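Local coordinates for protein beta-glucosidase (Chaetomella raphigera, PDB 6JXG) that probably hydrolyses terminal, non-reducing beta-D-glucosyl residues with release of beta-D-glucose, as a secreted glycoside hydrolase family 3 enzyme of cellulose degradation, at residues A[242-247]-A[274-279]; A[198-203]-A[207-212]; A[373-378]-A[435-440]; A[381-386]-A[458-463]; A[530-535]-A[560-565]. All coordinates share one frame; numbering follows the deposited sequence.

Interaction 1: A[242-247]-A[274-279]; sequences SANAGL and GTVAQS
The flat carboxamide of Asn244 meets Thr275 at its edge and Val276 off one side. At the nitrogen end of the edge, Asn244 ND2 donates to Thr275 O over 3.1 Å. The bond is almost straight, 172° at the hydrogen, and it lies in the plane of both the amide and the acceptor carbonyl. Off one side of the amide plane stand the two methyls of Val276, the nearer of which puts CG2 3.8 Å from Asn244 OD1. A water lies on the other side. It donates to Asn244 OD1 at 2.7 Å and accepts from Ala277 N at 3.0 Å, so both ends of the amide are tied to the backbone of 274-279 and its flip is fixed. The side chain gets there with CG turned beside its own backbone N (chi1 -72°).

All this sits in the barrel-type N-terminal domain of the family 3 enzymes, at the end of helix 239-245, which stops in a Schellman motif with Gly246 at positive phi. Across the contact, 274-279 is the link between two helices: Gly274 closes helix 265-272 with a Schellman motif of its own, and Ala277 is the N-cap of helix 278-294. Beside the polar bonds, Ala243 CB packs on Val276 CG2 at 4.0 Å, and Leu267 of helix 265-272 touches both of these side chains. Thr275, partly exposed, touches the N-acetylglucosamine carried by Asn273; its OG1 is hydrogen-bonded to Asn273 OD1 and to Ala270 O rather than to 242-247.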
# COMPACT_ATOMS: atom_id res chain seq x y z
N SER A 242 4.82 -16.77 -22.40
CA SER A 242 5.35 -15.76 -21.53
C SER A 242 6.40 -14.88 -22.23
O SER A 242 6.37 -13.66 -22.09
CB SER A 242 5.92 -16.39 -20.25
OG SER A 242 6.92 -17.37 -20.51
N ALA A 243 7.41 -15.50 -22.87
CA ALA A 243 8.40 -14.73 -23.60
C ALA A 243 7.75 -13.74 -24.56
O ALA A 243 8.12 -12.55 -24.60
CB ALA A 243 9.35 -15.67 -24.36
N ASN A 244 6.85 -14.26 -25.37
CA ASN A 244 6.24 -13.45 -26.46
C ASN A 244 5.29 -12.39 -25.96
O ASN A 244 5.14 -11.33 -26.60
CB ASN A 244 5.63 -14.34 -27.50
CG ASN A 244 6.68 -15.05 -28.32
OD1 ASN A 244 7.89 -14.72 -28.25
ND2 ASN A 244 6.24 -16.04 -29.07
N ALA A 245 4.78 -12.60 -24.76
CA ALA A 245 3.89 -11.61 -24.12
C ALA A 245 4.62 -10.46 -23.54
O ALA A 245 4.02 -9.42 -23.31
CB ALA A 245 3.14 -12.30 -22.98
N GLY A 246 5.89 -10.65 -23.24
CA GLY A 246 6.75 -9.62 -22.72
C GLY A 246 7.27 -9.81 -21.29
O GLY A 246 7.72 -8.86 -20.68
N LEU A 247 7.20 -11.01 -20.76
CA LEU A 247 7.81 -11.33 -19.50
C LEU A 247 9.34 -11.21 -19.71
O LEU A 247 9.83 -11.52 -20.79
CB LEU A 247 7.47 -12.69 -19.00
CG LEU A 247 7.98 -13.18 -17.65
CD1 LEU A 247 7.37 -12.32 -16.55
CD2 LEU A 247 7.64 -14.65 -17.40
N GLY A 274 12.36 -21.47 -33.71
CA GLY A 274 11.69 -20.37 -34.41
C GLY A 274 10.45 -19.84 -33.74
O GLY A 274 9.76 -19.05 -34.32
N THR A 275 10.10 -20.28 -32.54
CA THR A 275 8.82 -19.86 -31.93
C THR A 275 8.98 -18.59 -31.06
O THR A 275 8.01 -17.89 -30.79
CB THR A 275 8.21 -20.98 -31.07
OG1 THR A 275 9.19 -21.50 -30.18
CG2 THR A 275 7.65 -22.13 -31.90
N VAL A 276 10.20 -18.29 -30.63
CA VAL A 276 10.57 -17.05 -29.91
C VAL A 276 11.76 -16.43 -30.67
O VAL A 276 12.72 -17.10 -30.95
CB VAL A 276 11.02 -17.32 -28.46
CG1 VAL A 276 11.48 -16.06 -27.79
CG2 VAL A 276 9.84 -17.90 -27.62
N ALA A 277 11.70 -15.15 -30.93
CA ALA A 277 12.78 -14.46 -31.56
C ALA A 277 13.96 -14.22 -30.64
O ALA A 277 13.79 -13.89 -29.46
CB ALA A 277 12.30 -13.16 -32.08
N GLN A 278 15.16 -14.42 -31.16
CA GLN A 278 16.37 -13.98 -30.45
C GLN A 278 16.24 -12.56 -29.93
O GLN A 278 16.68 -12.30 -28.83
CB GLN A 278 17.58 -14.01 -31.40
CG GLN A 278 18.93 -13.56 -30.76
CD GLN A 278 19.38 -14.53 -29.69
OE1 GLN A 278 19.23 -15.73 -29.86
NE2 GLN A 278 19.86 -14.02 -28.56
N SER A 279 15.64 -11.66 -30.72
CA SER A 279 15.47 -10.29 -30.32
C SER A 279 14.66 -10.14 -29.00
O SER A 279 14.85 -9.16 -28.22
CB SER A 279 14.78 -9.51 -31.43
OG SER A 279 13.47 -10.02 -31.61
O HOH W 1 9.28 -13.59 -30.21

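Interaction 2: A[198-203]-A[207-212]; sequences MCSYNK and TYACEN
Lys203 and Tyr208 carry the largest share of this contact, followed by Cys210. The lysine chain runs extended beyond CG and passes obliquely across one face of the tyrosine ring. Its CE sits 3.8 Å from the Tyr208 ring centroid in a CH-pi contact, set toward the rim, while Lys203 CG lies 3.8 Å from Tyr208 CE2. At the ring's edge, near its plane, Tyr201 O approaches CD2 of Tyr208 to 3.3 Å. The Tyr208 hydroxyl is hydrogen-bonded to Asp167 O, and His237 stacks on the ring.

The two segments fold back as a tight hairpin, with Lys203 and Tyr208 an antiparallel non-hydrogen-bonded pair and the glycosylated Asn205 in the turn. Next to that pair, Ala209 N donates to Asn202 O at 3.1 Å. At the base of the excursion, Cys210 SG is bonded to Cys199 SG with a chi3 of 117°, and a water bridges Ser200 O and Cys210 N. Ser200 OG turns instead to Asn202 OD1, 2.7 Å away. The chemistry implies an excursion, 199-210, that is closed covalently at its base beside barrel strand 196-199 and held near its turn by the Lys203-Tyr208 pair.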
# COMPACT_ATOMS: atom_id res chain seq x y z
N MET A 198 6.00 -6.58 -11.32
CA MET A 198 5.74 -8.00 -11.24
C MET A 198 4.34 -8.29 -11.80
O MET A 198 3.36 -7.62 -11.41
CB MET A 198 5.75 -8.43 -9.77
CG MET A 198 5.60 -9.93 -9.52
SD MET A 198 5.41 -10.42 -7.80
CE MET A 198 7.05 -10.00 -7.20
N CYS A 199 4.22 -9.28 -12.67
CA CYS A 199 2.91 -9.66 -13.16
C CYS A 199 2.21 -10.66 -12.24
O CYS A 199 2.88 -11.40 -11.51
CB CYS A 199 2.99 -10.16 -14.59
SG CYS A 199 4.22 -11.42 -14.97
N SER A 200 0.87 -10.68 -12.29
CA SER A 200 0.07 -11.34 -11.26
C SER A 200 -0.29 -12.77 -11.50
O SER A 200 -0.17 -13.25 -12.58
CB SER A 200 -1.20 -10.52 -10.99
OG SER A 200 -1.99 -10.48 -12.15
N TYR A 201 -0.84 -13.46 -10.48
CA TYR A 201 -1.27 -14.84 -10.65
C TYR A 201 -2.59 -15.04 -11.46
O TYR A 201 -2.81 -16.13 -12.00
CB TYR A 201 -1.54 -15.48 -9.30
CG TYR A 201 -0.32 -15.87 -8.54
CD1 TYR A 201 0.53 -16.83 -9.07
CD2 TYR A 201 -0.04 -15.31 -7.30
CE1 TYR A 201 1.65 -17.26 -8.35
CE2 TYR A 201 1.07 -15.72 -6.57
CZ TYR A 201 1.92 -16.68 -7.08
OH TYR A 201 3.04 -17.13 -6.42
N ASN A 202 -3.45 -14.01 -11.54
CA ASN A 202 -4.78 -14.21 -12.04
C ASN A 202 -4.77 -14.10 -13.55
O ASN A 202 -3.82 -13.59 -14.13
CB ASN A 202 -5.74 -13.17 -11.44
CG ASN A 202 -5.20 -11.73 -11.65
OD1 ASN A 202 -4.26 -11.31 -10.98
ND2 ASN A 202 -5.74 -11.04 -12.63
N LYS A 203 -5.85 -14.57 -14.19
CA LYS A 203 -6.04 -14.26 -15.59
C LYS A 203 -6.56 -12.83 -15.67
O LYS A 203 -7.29 -12.37 -14.78
CB LYS A 203 -7.02 -15.23 -16.31
CG LYS A 203 -6.63 -16.65 -16.11
CD LYS A 203 -7.58 -17.64 -16.71
CE LYS A 203 -7.00 -19.03 -16.57
NZ LYS A 203 -8.06 -19.95 -16.99
N THR A 207 -6.69 -14.53 -20.04
CA THR A 207 -5.32 -15.01 -20.21
C THR A 207 -4.46 -14.62 -18.99
O THR A 207 -4.42 -13.43 -18.57
CB THR A 207 -4.70 -14.40 -21.50
OG1 THR A 207 -5.44 -14.86 -22.63
CG2 THR A 207 -3.24 -14.79 -21.64
N TYR A 208 -3.76 -15.59 -18.43
CA TYR A 208 -2.84 -15.35 -17.26
C TYR A 208 -2.01 -14.10 -17.51
O TYR A 208 -1.43 -13.92 -18.62
CB TYR A 208 -1.92 -16.56 -17.05
CG TYR A 208 -2.60 -17.68 -16.33
CD1 TYR A 208 -2.85 -18.91 -16.94
CD2 TYR A 208 -3.09 -17.45 -15.04
CE1 TYR A 208 -3.52 -19.91 -16.22
CE2 TYR A 208 -3.76 -18.43 -14.34
CZ TYR A 208 -3.99 -19.64 -14.93
OH TYR A 208 -4.63 -20.61 -14.16
N ALA A 209 -1.92 -13.25 -16.50
CA ALA A 209 -1.21 -11.98 -16.60
C ALA A 209 0.22 -12.12 -17.12
O ALA A 209 0.66 -11.35 -17.98
CB ALA A 209 -1.25 -11.27 -15.26
N CYS A 210 0.94 -13.14 -16.67
CA CYS A 210 2.35 -13.35 -17.11
C CYS A 210 2.47 -13.98 -18.52
O CYS A 210 3.60 -14.14 -19.07
CB CYS A 210 3.10 -14.15 -16.03
SG CYS A 210 3.26 -13.16 -14.46
N GLU A 211 1.32 -14.25 -19.13
CA GLU A 211 1.20 -14.80 -20.50
C GLU A 211 0.45 -13.90 -21.41
O GLU A 211 0.13 -14.24 -22.52
CB GLU A 211 0.42 -16.07 -20.40
CG GLU A 211 0.99 -17.14 -19.49
CD GLU A 211 2.15 -17.97 -20.08
OE1 GLU A 211 2.16 -18.30 -21.32
OE2 GLU A 211 3.08 -18.30 -19.32
N ASN A 212 0.15 -12.70 -20.93
CA ASN A 212 -0.77 -11.77 -21.59
C ASN A 212 0.00 -10.68 -22.26
O ASN A 212 0.77 -9.93 -21.62
CB ASN A 212 -1.72 -11.14 -20.51
CG ASN A 212 -2.88 -10.42 -21.12
OD1 ASN A 212 -2.72 -9.56 -22.04
ND2 ASN A 212 -4.07 -10.81 -20.69
O HOH W 2 0.23 -15.26 -14.64

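Interaction 3: A[373-378]-A[435-440]; sequences GCDTGH and FITADS
At the C-terminal end of strand 431-438, Thr437 and Asp439 point toward Asp375, which reaches them from the long loop between strand 351-355 and helix 396-406. Thr437 OG1 donates to Asp375 OD2 at 2.7 Å, and the carboxylate oxygen accepts on its syn lone pair. The two side chains approach from opposite directions: the carboxylate reaches the hydroxyl because CG stands opposite the backbone N of Asp375 (chi1 -178°), which extends the group toward the strand. The strand is an inner member of the mainly parallel sheet of the C-terminal alpha/beta domain, and loop 373-378 packs on the side chains of Thr437 and Asp439 at its end. That loop is further restrained by the disulfide of Cys374 with Cys369.

Asp439 slides past Asp375 in the opposite direction, its carboxylate plane turned 72° from the other. Asp439 OD2 lies 3.6 Å from Asp375 CB. Asp439 OD2 also stands 3.3 Å from Cys374 O, two acceptors with no hydrogen bond between them. From Asp375 OD1 to Asp439 OD2 is 4.4 Å. Such crowding of oxygens in a buried place would probably raise the pKa of one of the acids. An alanine in place of Asp375 would probably leave the buried Thr437 hydroxyl without its acceptor and open a gap over the strand end. The backbone of Asp375 is anchored too, with its O accepting from Asn461 ND2.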
# COMPACT_ATOMS: atom_id res chain seq x y z
N GLY A 373 1.03 -15.82 10.29
CA GLY A 373 -0.24 -16.51 10.03
C GLY A 373 -1.02 -16.86 11.27
O GLY A 373 -1.46 -18.00 11.46
N CYS A 374 -1.28 -15.88 12.09
CA CYS A 374 -2.27 -15.98 13.13
C CYS A 374 -2.66 -14.56 13.56
O CYS A 374 -1.89 -13.58 13.33
CB CYS A 374 -1.66 -16.74 14.35
SG CYS A 374 -0.39 -15.87 15.29
N ASP A 375 -3.77 -14.45 14.32
CA ASP A 375 -4.17 -13.17 14.94
C ASP A 375 -4.23 -13.39 16.45
O ASP A 375 -5.31 -13.49 17.03
CB ASP A 375 -5.52 -12.73 14.39
CG ASP A 375 -6.01 -11.38 14.94
OD1 ASP A 375 -5.20 -10.63 15.44
OD2 ASP A 375 -7.24 -11.13 14.93
N THR A 376 -3.07 -13.52 17.04
CA THR A 376 -2.91 -13.88 18.45
C THR A 376 -2.02 -12.82 19.06
O THR A 376 -0.97 -12.46 18.49
CB THR A 376 -2.25 -15.26 18.59
OG1 THR A 376 -3.11 -16.20 17.98
CG2 THR A 376 -2.12 -15.64 20.06
N GLY A 377 -2.39 -12.31 20.21
CA GLY A 377 -1.76 -11.12 20.71
C GLY A 377 -1.87 -9.88 19.78
O GLY A 377 -2.68 -9.85 18.86
N HIS A 378 -1.07 -8.87 20.09
CA HIS A 378 -1.04 -7.61 19.37
C HIS A 378 -0.81 -7.77 17.90
O HIS A 378 0.10 -8.45 17.49
CB HIS A 378 -0.02 -6.68 19.94
CG HIS A 378 -0.21 -5.30 19.43
ND1 HIS A 378 -1.43 -4.67 19.45
CD2 HIS A 378 0.65 -4.46 18.81
CE1 HIS A 378 -1.30 -3.47 18.90
NE2 HIS A 378 -0.05 -3.33 18.49
N PHE A 435 -9.27 -3.64 23.34
CA PHE A 435 -8.41 -3.80 22.18
C PHE A 435 -8.94 -4.95 21.35
O PHE A 435 -9.02 -6.10 21.81
CB PHE A 435 -6.96 -4.10 22.65
CG PHE A 435 -6.29 -2.95 23.35
CD1 PHE A 435 -5.44 -2.09 22.66
CD2 PHE A 435 -6.54 -2.68 24.66
CE1 PHE A 435 -4.84 -1.01 23.29
CE2 PHE A 435 -5.93 -1.59 25.30
CZ PHE A 435 -5.10 -0.76 24.61
N ILE A 436 -9.30 -4.65 20.11
CA ILE A 436 -9.87 -5.60 19.20
C ILE A 436 -9.17 -5.51 17.86
O ILE A 436 -8.57 -4.46 17.53
CB ILE A 436 -11.40 -5.46 19.05
CG1 ILE A 436 -11.81 -4.07 18.54
CG2 ILE A 436 -12.06 -5.77 20.37
CD1 ILE A 436 -13.23 -3.94 18.02
N THR A 437 -9.35 -6.54 17.06
CA THR A 437 -8.63 -6.69 15.76
C THR A 437 -9.46 -7.21 14.60
O THR A 437 -10.58 -7.73 14.76
CB THR A 437 -7.46 -7.69 15.91
OG1 THR A 437 -7.99 -8.95 16.36
CG2 THR A 437 -6.46 -7.19 16.91
N ALA A 438 -8.91 -7.08 13.41
CA ALA A 438 -9.32 -7.88 12.29
C ALA A 438 -8.11 -8.12 11.38
O ALA A 438 -7.36 -7.20 11.15
CB ALA A 438 -10.47 -7.25 11.52
N ASP A 439 -7.94 -9.36 10.90
CA ASP A 439 -6.74 -9.73 10.20
C ASP A 439 -7.05 -10.39 8.88
O ASP A 439 -8.17 -10.77 8.60
CB ASP A 439 -5.89 -10.66 11.13
CG ASP A 439 -4.44 -10.78 10.77
OD1 ASP A 439 -3.94 -10.01 9.89
OD2 ASP A 439 -3.77 -11.67 11.43
N SER A 440 -6.02 -10.50 8.05
CA SER A 440 -6.15 -11.19 6.77
C SER A 440 -4.74 -11.29 6.19
O SER A 440 -3.78 -10.74 6.72
CB SER A 440 -7.13 -10.43 5.82
OG SER A 440 -6.62 -9.20 5.30

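Interaction 4: A[381-386]-A[458-463]; sequences MGWGSG and APWNNG
Trp383 and Trp460 meet at one small, close point. Trp460 CH2 comes up to the outer edge of the Trp383 indole, near its plane, and sits 3.7 Å from both CH2 and CZ3 of Trp383. The six-membered rings stand 6.0 Å apart between centroids, their planes tilted by 56°, between a stack and a T. The side chains run nearly perpendicular to each other. Trp460 CG lies beside its backbone N, opposite the carbonyl carbon (chi1 -85°), which swings the benzo end toward Trp383.

Both indoles are buried. Val447 touches both of them, and Trp460 also lies on Thr437 and Ala438 of strand 431-438. Everything else in the two segments is held apart: on the 458-463 side the chain turns away through Asn461 to Asn462, which is exposed to solvent and holds the N-cap position of helix 463-471, while at the other end Ser385 is partly exposed and bonds to Glu442.

Trp383 NE1 donates to Glu442 O, which helps to hold the rotation of that ring and presents its benzo edge to Trp460. Between these two segments the contact is purely van der Waals; the same loops are also tied by Asn461 ND2 to Asp375 O.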
# COMPACT_ATOMS: atom_id res chain seq x y z
N MET A 381 0.76 -6.51 11.71
CA MET A 381 1.09 -6.93 10.35
C MET A 381 0.00 -8.00 9.99
O MET A 381 -0.31 -8.86 10.86
CB MET A 381 2.46 -7.63 10.51
CG MET A 381 3.11 -7.87 9.26
SD MET A 381 4.72 -8.38 9.36
CE MET A 381 5.56 -7.12 10.30
N GLY A 382 -0.51 -8.00 8.78
CA GLY A 382 -1.16 -9.18 8.18
C GLY A 382 -0.24 -10.34 7.78
O GLY A 382 0.91 -10.39 8.15
N TRP A 383 -0.77 -11.38 7.13
CA TRP A 383 0.07 -12.56 6.89
C TRP A 383 0.39 -12.75 5.42
O TRP A 383 -0.26 -12.19 4.54
CB TRP A 383 -0.57 -13.85 7.41
CG TRP A 383 -1.77 -14.32 6.74
CD1 TRP A 383 -1.84 -14.95 5.54
CD2 TRP A 383 -3.13 -14.30 7.25
NE1 TRP A 383 -3.13 -15.32 5.27
CE2 TRP A 383 -3.95 -14.91 6.27
CE3 TRP A 383 -3.72 -13.81 8.41
CZ2 TRP A 383 -5.35 -15.05 6.42
CZ3 TRP A 383 -5.13 -14.00 8.58
CH2 TRP A 383 -5.91 -14.59 7.58
N GLY A 384 1.41 -13.57 5.20
CA GLY A 384 1.84 -13.91 3.84
C GLY A 384 3.25 -13.49 3.54
O GLY A 384 4.07 -13.40 4.44
N SER A 385 3.52 -13.21 2.25
CA SER A 385 4.84 -12.83 1.80
C SER A 385 5.21 -11.41 2.13
O SER A 385 6.39 -11.09 2.21
CB SER A 385 4.94 -13.01 0.28
OG SER A 385 4.09 -12.04 -0.30
N GLY A 386 4.21 -10.56 2.37
CA GLY A 386 4.43 -9.12 2.69
C GLY A 386 4.72 -8.83 4.16
O GLY A 386 4.12 -7.92 4.77
N ALA A 458 -16.73 -8.09 10.12
CA ALA A 458 -16.90 -8.11 11.57
C ALA A 458 -15.55 -8.21 12.27
O ALA A 458 -14.67 -8.93 11.78
CB ALA A 458 -17.78 -9.31 11.93
N PRO A 459 -15.40 -7.61 13.46
CA PRO A 459 -14.18 -7.87 14.22
C PRO A 459 -13.85 -9.36 14.45
O PRO A 459 -14.75 -10.19 14.61
CB PRO A 459 -14.44 -7.14 15.54
CG PRO A 459 -15.33 -6.02 15.18
CD PRO A 459 -16.26 -6.64 14.17
N TRP A 460 -12.56 -9.71 14.39
CA TRP A 460 -12.10 -11.06 14.63
C TRP A 460 -12.15 -11.36 16.12
O TRP A 460 -12.27 -10.45 16.97
CB TRP A 460 -10.63 -11.15 14.09
CG TRP A 460 -10.56 -11.44 12.63
CD1 TRP A 460 -11.35 -10.93 11.62
CD2 TRP A 460 -9.73 -12.43 12.02
NE1 TRP A 460 -11.04 -11.50 10.44
CE2 TRP A 460 -10.06 -12.44 10.63
CE3 TRP A 460 -8.78 -13.35 12.51
CZ2 TRP A 460 -9.44 -13.31 9.72
CZ3 TRP A 460 -8.17 -14.22 11.59
CH2 TRP A 460 -8.48 -14.17 10.23
N ASN A 461 -11.92 -12.61 16.50
CA ASN A 461 -11.77 -12.93 17.92
C ASN A 461 -12.97 -12.47 18.80
O ASN A 461 -12.78 -12.09 19.90
CB ASN A 461 -10.43 -12.42 18.48
CG ASN A 461 -9.24 -13.12 17.84
OD1 ASN A 461 -9.39 -14.18 17.30
ND2 ASN A 461 -8.09 -12.52 17.91
N ASN A 462 -14.19 -12.51 18.26
CA ASN A 462 -15.36 -12.10 19.01
C ASN A 462 -15.22 -10.68 19.55
O ASN A 462 -15.66 -10.37 20.63
CB ASN A 462 -15.61 -13.11 20.14
CG ASN A 462 -15.88 -14.49 19.61
OD1 ASN A 462 -16.74 -14.65 18.77
ND2 ASN A 462 -15.14 -15.48 20.05
N GLY A 463 -14.63 -9.81 18.75
CA GLY A 463 -14.30 -8.48 19.20
C GLY A 463 -15.57 -7.70 19.53
O GLY A 463 -15.62 -6.96 20.50

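Interaction 5: A[530-535]-A[560-565]; sequences PYTIAK and RHFDQA
Phe562 projects from the short helix 559-564 onto loop 530-535, where Thr532 and Ala534 receive it, within the C-terminal domain region of this family 3 enzyme. From CB the ring is carried off the helix by a chi1 of -69°, CG opposite the carbonyl carbon, and it heads straight for the loop. Phe562 CG itself is still at the margin, 4.2 Å from Thr532 CG2. Further out, Phe562 CE2 comes to 3.8 Å of the same Thr532 CG2, with CD2 of the ring close behind. That methyl therefore sits squarely over the ring: Thr532 CG2 is 3.7 Å from the Phe562 centroid and only 11° off the normal, a well-centred CH-pi contact. At the far end the partner changes. Phe562 CZ meets Ala534 CB at 3.7 Å, with CE1 of the ring almost as near, and this methyl lies at the ring's edge, near its plane.

The pocket sets one methyl over a face and the other near the plane at the rim, with Tyr540 in an edge-to-face pairing with the same ring. Cut back to an alanine, this position is likely to leave the methyls of Thr532 and Ala534 without the ring that fills the space between loop and helix. The helix is tied outward as well, Arg560 to Asp130 and Asp563 to Arg702 by salt bridges. Polar atoms of the loop look elsewhere: Tyr540 OH is hydrogen-bonded to Thr532 O and Ala534 N, and while CG2 of Thr532 covers the ring, its OG1 bonds to Asp558 OD2.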
# COMPACT_ATOMS: atom_id res chain seq x y z
N PRO A 530 -8.29 5.83 4.68
CA PRO A 530 -7.99 5.64 3.28
C PRO A 530 -8.98 4.74 2.58
O PRO A 530 -8.78 4.40 1.44
CB PRO A 530 -6.61 4.95 3.32
CG PRO A 530 -6.70 4.02 4.51
CD PRO A 530 -7.53 4.88 5.53
N TYR A 531 -10.07 4.42 3.26
CA TYR A 531 -11.21 3.67 2.73
C TYR A 531 -12.46 4.04 3.49
O TYR A 531 -12.41 4.81 4.45
CB TYR A 531 -10.92 2.18 2.79
CG TYR A 531 -10.29 1.74 4.11
CD1 TYR A 531 -10.95 1.92 5.31
CD2 TYR A 531 -9.02 1.13 4.13
CE1 TYR A 531 -10.38 1.54 6.49
CE2 TYR A 531 -8.45 0.75 5.33
CZ TYR A 531 -9.14 0.97 6.50
OH TYR A 531 -8.55 0.55 7.67
N THR A 532 -13.59 3.59 2.99
CA THR A 532 -14.87 3.91 3.60
C THR A 532 -15.28 2.88 4.59
O THR A 532 -15.09 1.67 4.29
CB THR A 532 -15.97 4.03 2.52
OG1 THR A 532 -15.65 5.03 1.59
CG2 THR A 532 -17.36 4.36 3.10
N ILE A 533 -15.83 3.32 5.75
CA ILE A 533 -16.44 2.45 6.74
C ILE A 533 -17.97 2.62 6.60
O ILE A 533 -18.56 3.66 6.95
CB ILE A 533 -15.95 2.73 8.17
CG1 ILE A 533 -14.45 2.45 8.26
CG2 ILE A 533 -16.74 1.93 9.23
CD1 ILE A 533 -13.88 2.60 9.63
N ALA A 534 -18.58 1.59 6.01
CA ALA A 534 -20.03 1.57 5.73
C ALA A 534 -20.83 1.18 6.98
O ALA A 534 -20.28 0.65 7.99
CB ALA A 534 -20.29 0.60 4.67
N LYS A 535 -22.12 1.39 6.89
CA LYS A 535 -23.05 0.97 7.93
C LYS A 535 -23.47 -0.50 7.79
O LYS A 535 -23.84 -1.12 8.80
CB LYS A 535 -24.31 1.84 7.92
CG LYS A 535 -24.04 3.31 8.13
CD LYS A 535 -25.33 4.01 8.44
CE LYS A 535 -25.19 5.48 8.23
NZ LYS A 535 -26.60 6.01 8.41
N ARG A 560 -16.47 6.59 -4.28
CA ARG A 560 -17.06 6.88 -5.58
C ARG A 560 -18.45 6.23 -5.72
O ARG A 560 -19.38 6.85 -6.23
CB ARG A 560 -16.15 6.37 -6.69
CG ARG A 560 -14.80 7.10 -6.81
CD ARG A 560 -13.80 6.25 -7.63
NE ARG A 560 -12.77 7.10 -8.26
CZ ARG A 560 -11.73 7.63 -7.62
NH1 ARG A 560 -11.55 7.34 -6.35
NH2 ARG A 560 -10.91 8.51 -8.24
N HIS A 561 -18.58 5.00 -5.24
CA HIS A 561 -19.87 4.32 -5.18
C HIS A 561 -20.84 4.91 -4.19
O HIS A 561 -22.02 5.17 -4.53
CB HIS A 561 -19.69 2.83 -4.93
CG HIS A 561 -20.95 2.10 -4.61
ND1 HIS A 561 -21.96 1.87 -5.52
CD2 HIS A 561 -21.33 1.49 -3.47
CE1 HIS A 561 -22.92 1.18 -4.94
NE2 HIS A 561 -22.56 0.93 -3.70
N PHE A 562 -20.38 5.11 -2.98
CA PHE A 562 -21.26 5.70 -1.94
C PHE A 562 -21.78 7.03 -2.46
O PHE A 562 -23.01 7.32 -2.30
CB PHE A 562 -20.55 5.85 -0.60
CG PHE A 562 -20.27 4.54 0.08
CD1 PHE A 562 -21.05 4.10 1.11
CD2 PHE A 562 -19.19 3.72 -0.34
CE1 PHE A 562 -20.81 2.92 1.74
CE2 PHE A 562 -18.97 2.48 0.26
CZ PHE A 562 -19.78 2.08 1.32
N ASP A 563 -20.89 7.83 -3.08
CA ASP A 563 -21.28 9.14 -3.56
C ASP A 563 -22.30 8.97 -4.74
O ASP A 563 -23.37 9.59 -4.74
CB ASP A 563 -20.06 9.97 -4.04
CG ASP A 563 -19.12 10.33 -2.93
OD1 ASP A 563 -19.47 10.16 -1.75
OD2 ASP A 563 -18.00 10.87 -3.24
N GLN A 564 -21.99 8.13 -5.70
CA GLN A 564 -22.84 8.02 -6.93
C GLN A 564 -24.23 7.43 -6.61
O GLN A 564 -25.22 7.77 -7.23
CB GLN A 564 -22.18 7.12 -7.97
CG GLN A 564 -22.99 6.92 -9.28
CD GLN A 564 -23.34 8.21 -9.99
OE1 GLN A 564 -24.40 8.32 -10.64
NE2 GLN A 564 -22.46 9.20 -9.91
N ALA A 565 -24.27 6.55 -5.65
CA ALA A 565 -25.49 5.89 -5.29
C ALA A 565 -26.19 6.58 -4.15
O ALA A 565 -27.23 6.09 -3.71
CB ALA A 565 -25.14 4.46 -4.90

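Overall arrangement
Interactions 1 and 2 belong to the N-terminal barrel domain and touch, Ser242 and Ala245 packing against Cys210, Glu211 and Asn212. Both are only partly buried: interaction 1 uses an amide and a water beside a glycan, interaction 2 a disulfide and a lysine laid on a tyrosine. Interactions 3, 4 and 5 are buried, in the C-terminal domain region. Interactions 3 and 4 interleave along the chain with centres about 5 Å apart and pin the same long loop, the first by polar oxygens at a strand end, the second by the benzo rims of two indoles. Interaction 5, centred about 22 Å from interaction 4, is wholly apolar between its segments and joins a loop to a helix.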